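Local coordinates for protein endo-beta-1,2-glucanase (PDB 6IMV) that hydrolyses internal beta-1,2-glucosidic linkages of beta-1,2-glucans, acting as a fungal endo-type glycoside hydrolase, at residues K408-Q411 with S416-S419. Residues are numbered along the deposited sequence; the frame is centred on the assembly and turned at random.
Sequences KKMQ and STES
T417 meets the backbone of K409 and M410 with two hydrogen bonds. Its hydroxyl OG1 donates to K409 O at 2.7 Å, tilted 18° from the carbonyl plane. Its amide N donates to M410 O at 3.0 Å, a fairly straight bond (162° at the hydrogen) that arrives from above the carbonyl plane. The same M410 O receives a longer CA-H...O contact from S416 CA. OG1 lies anti to its carbonyl carbon and beside its own backbone N (chi1 -52°), which puts the hydroxyl on the same side as the amide, facing K409 O; N412 ND2 also hydrogen-bonds to OG1.

M410 makes the van der Waals contacts, mostly with backbone carbonyls. Its chain bends at chi2 and chi3, bringing SD to 3.4 Å from S419 O and CE to 3.5 Å from T417 O. T417 CG2 lies near SD, 4.2 Å away, the apolar touch.

Q411 and S416 form a non-hydrogen-bonded antiparallel pair, where the loop after helix 394-405 turns into the short hairpin of strands 411-412 and 415-421. The CB of E418 points away from the loop, and its side chain lies about 5 Å from a bound beta-D-glucopyranose; its carboxylate hydrogen-bonds to S435, T432 and N348.

A valine in place of T417 would probably leave K409 O without its hydroxyl donor and N412 ND2 without this acceptor. The contact is buried, and T417 satisfies two successive loop carbonyls, tying the loop end to strand 415-421 beside a sugar-binding region.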
ATOM      1  N   LYS A 408     -13.130 -20.820  -0.266  1.00 14.69           N
ATOM      2  CA  LYS A 408     -13.981 -20.848   0.918  1.00 15.29           C
ATOM      3  C   LYS A 408     -13.494 -19.794   1.917  1.00 14.98           C
ATOM      4  O   LYS A 408     -12.293 -19.657   2.138  1.00 14.98           O
ATOM      5  CB  LYS A 408     -14.000 -22.241   1.553  1.00 16.38           C
ATOM      6  CG  LYS A 408     -14.698 -23.295   0.712  1.00 17.13           C
ATOM      7  CD  LYS A 408     -16.167 -23.022   0.568  1.00 17.87           C
ATOM      8  CE  LYS A 408     -16.817 -23.887  -0.481  1.00 20.05           C
ATOM      9  NZ  LYS A 408     -18.175 -23.374  -0.793  1.00 21.49           N
ATOM     10  N   LYS A 409     -14.461 -19.045   2.467  1.00 14.67           N
ATOM     11  CA  LYS A 409     -14.277 -18.015   3.498  1.00 15.00           C
ATOM     12  C   LYS A 409     -13.525 -16.784   2.972  1.00 13.53           C
ATOM     13  O   LYS A 409     -13.094 -15.982   3.763  1.00 13.16           O
ATOM     14  CB  LYS A 409     -13.509 -18.553   4.712  1.00 16.27           C
ATOM     15  CG  LYS A 409     -13.944 -19.911   5.240  1.00 17.76           C
ATOM     16  CD  LYS A 409     -13.113 -20.370   6.431  1.00 18.63           C
ATOM     17  CE  LYS A 409     -13.717 -19.966   7.755  1.00 19.17           C
ATOM     18  NZ  LYS A 409     -14.874 -20.821   8.133  1.00 19.11           N
ATOM     19  N   MET A 410     -13.414 -16.605   1.653  1.00 12.98           N
ATOM     20  CA  MET A 410     -12.537 -15.564   1.127  1.00 12.90           C
ATOM     21  C   MET A 410     -13.315 -14.282   0.786  1.00 12.16           C
ATOM     22  O   MET A 410     -12.706 -13.282   0.391  1.00 11.81           O
ATOM     23  CB  MET A 410     -11.737 -16.077  -0.072  1.00 13.03           C
ATOM     24  CG  MET A 410     -10.574 -16.967   0.358  1.00 13.39           C
ATOM     25  SD  MET A 410      -9.477 -16.110   1.547  1.00 14.20           S
ATOM     26  CE  MET A 410      -8.679 -14.919   0.472  1.00 13.72           C
ATOM     27  N   GLN A 411     -14.634 -14.291   0.998  1.00 12.23           N
ATOM     28  CA  GLN A 411     -15.418 -13.062   1.123  1.00 12.29           C
ATOM     29  C   GLN A 411     -16.106 -13.036   2.489  1.00 12.45           C
ATOM     30  O   GLN A 411     -16.429 -14.087   3.083  1.00 12.13           O
ATOM     31  CB  GLN A 411     -16.476 -12.918   0.025  1.00 12.47           C
ATOM     32  CG  GLN A 411     -15.907 -12.742  -1.371  1.00 12.40           C
ATOM     33  CD  GLN A 411     -17.003 -12.564  -2.395  1.00 12.77           C
ATOM     34  OE1 GLN A 411     -17.733 -13.505  -2.737  1.00 12.64           O
ATOM     35  NE2 GLN A 411     -17.136 -11.338  -2.888  1.00 12.84           N
ATOM     36  N   SER A 416     -13.258  -8.596   0.874  1.00 11.72           N
ATOM     37  CA  SER A 416     -12.333  -9.731   0.735  1.00 11.46           C
ATOM     38  C   SER A 416     -11.687 -10.069   2.086  1.00 11.33           C
ATOM     39  O   SER A 416     -11.502  -9.199   2.965  1.00 10.74           O
ATOM     40  CB  SER A 416     -11.290  -9.474  -0.322  1.00 11.66           C
ATOM     41  OG  SER A 416     -10.444  -8.379   0.022  1.00 11.64           O
ATOM     42  N   THR A 417     -11.357 -11.356   2.237  1.00 11.19           N
ATOM     43  CA  THR A 417     -10.633 -11.881   3.383  1.00 11.48           C
ATOM     44  C   THR A 417      -9.122 -11.770   3.114  1.00 11.64           C
ATOM     45  O   THR A 417      -8.689 -11.786   1.947  1.00 11.09           O
ATOM     46  CB  THR A 417     -11.092 -13.319   3.652  1.00 11.78           C
ATOM     47  OG1 THR A 417     -12.517 -13.339   3.739  1.00 12.04           O
ATOM     48  CG2 THR A 417     -10.508 -13.907   4.913  1.00 11.76           C
ATOM     49  N   GLU A 418      -8.335 -11.688   4.196  1.00 11.52           N
ATOM     50  CA  GLU A 418      -6.877 -11.432   4.159  1.00 11.92           C
ATOM     51  C   GLU A 418      -6.164 -12.375   3.173  1.00 12.00           C
ATOM     52  O   GLU A 418      -5.454 -11.923   2.259  1.00 12.19           O
ATOM     53  CB  GLU A 418      -6.297 -11.567   5.572  1.00 12.27           C
ATOM     54  CG  GLU A 418      -4.773 -11.477   5.647  1.00 12.27           C
ATOM     55  CD  GLU A 418      -4.170 -10.100   5.854  1.00 12.66           C
ATOM     56  OE1 GLU A 418      -4.917  -9.106   5.773  1.00 12.98           O
ATOM     57  OE2 GLU A 418      -2.939 -10.022   6.086  1.00 12.86           O
ATOM     58  N   SER A 419      -6.314 -13.687   3.378  1.00 12.02           N
ATOM     59  CA  SER A 419      -5.520 -14.669   2.643  1.00 12.34           C
ATOM     60  C   SER A 419      -6.094 -16.075   2.814  1.00 12.52           C
ATOM     61  O   SER A 419      -6.837 -16.324   3.749  1.00 11.86           O
ATOM     62  CB  SER A 419      -4.077 -14.636   3.083  1.00 12.01           C
ATOM     63  OG  SER A 419      -3.933 -15.198   4.372  1.00 11.93           O
TER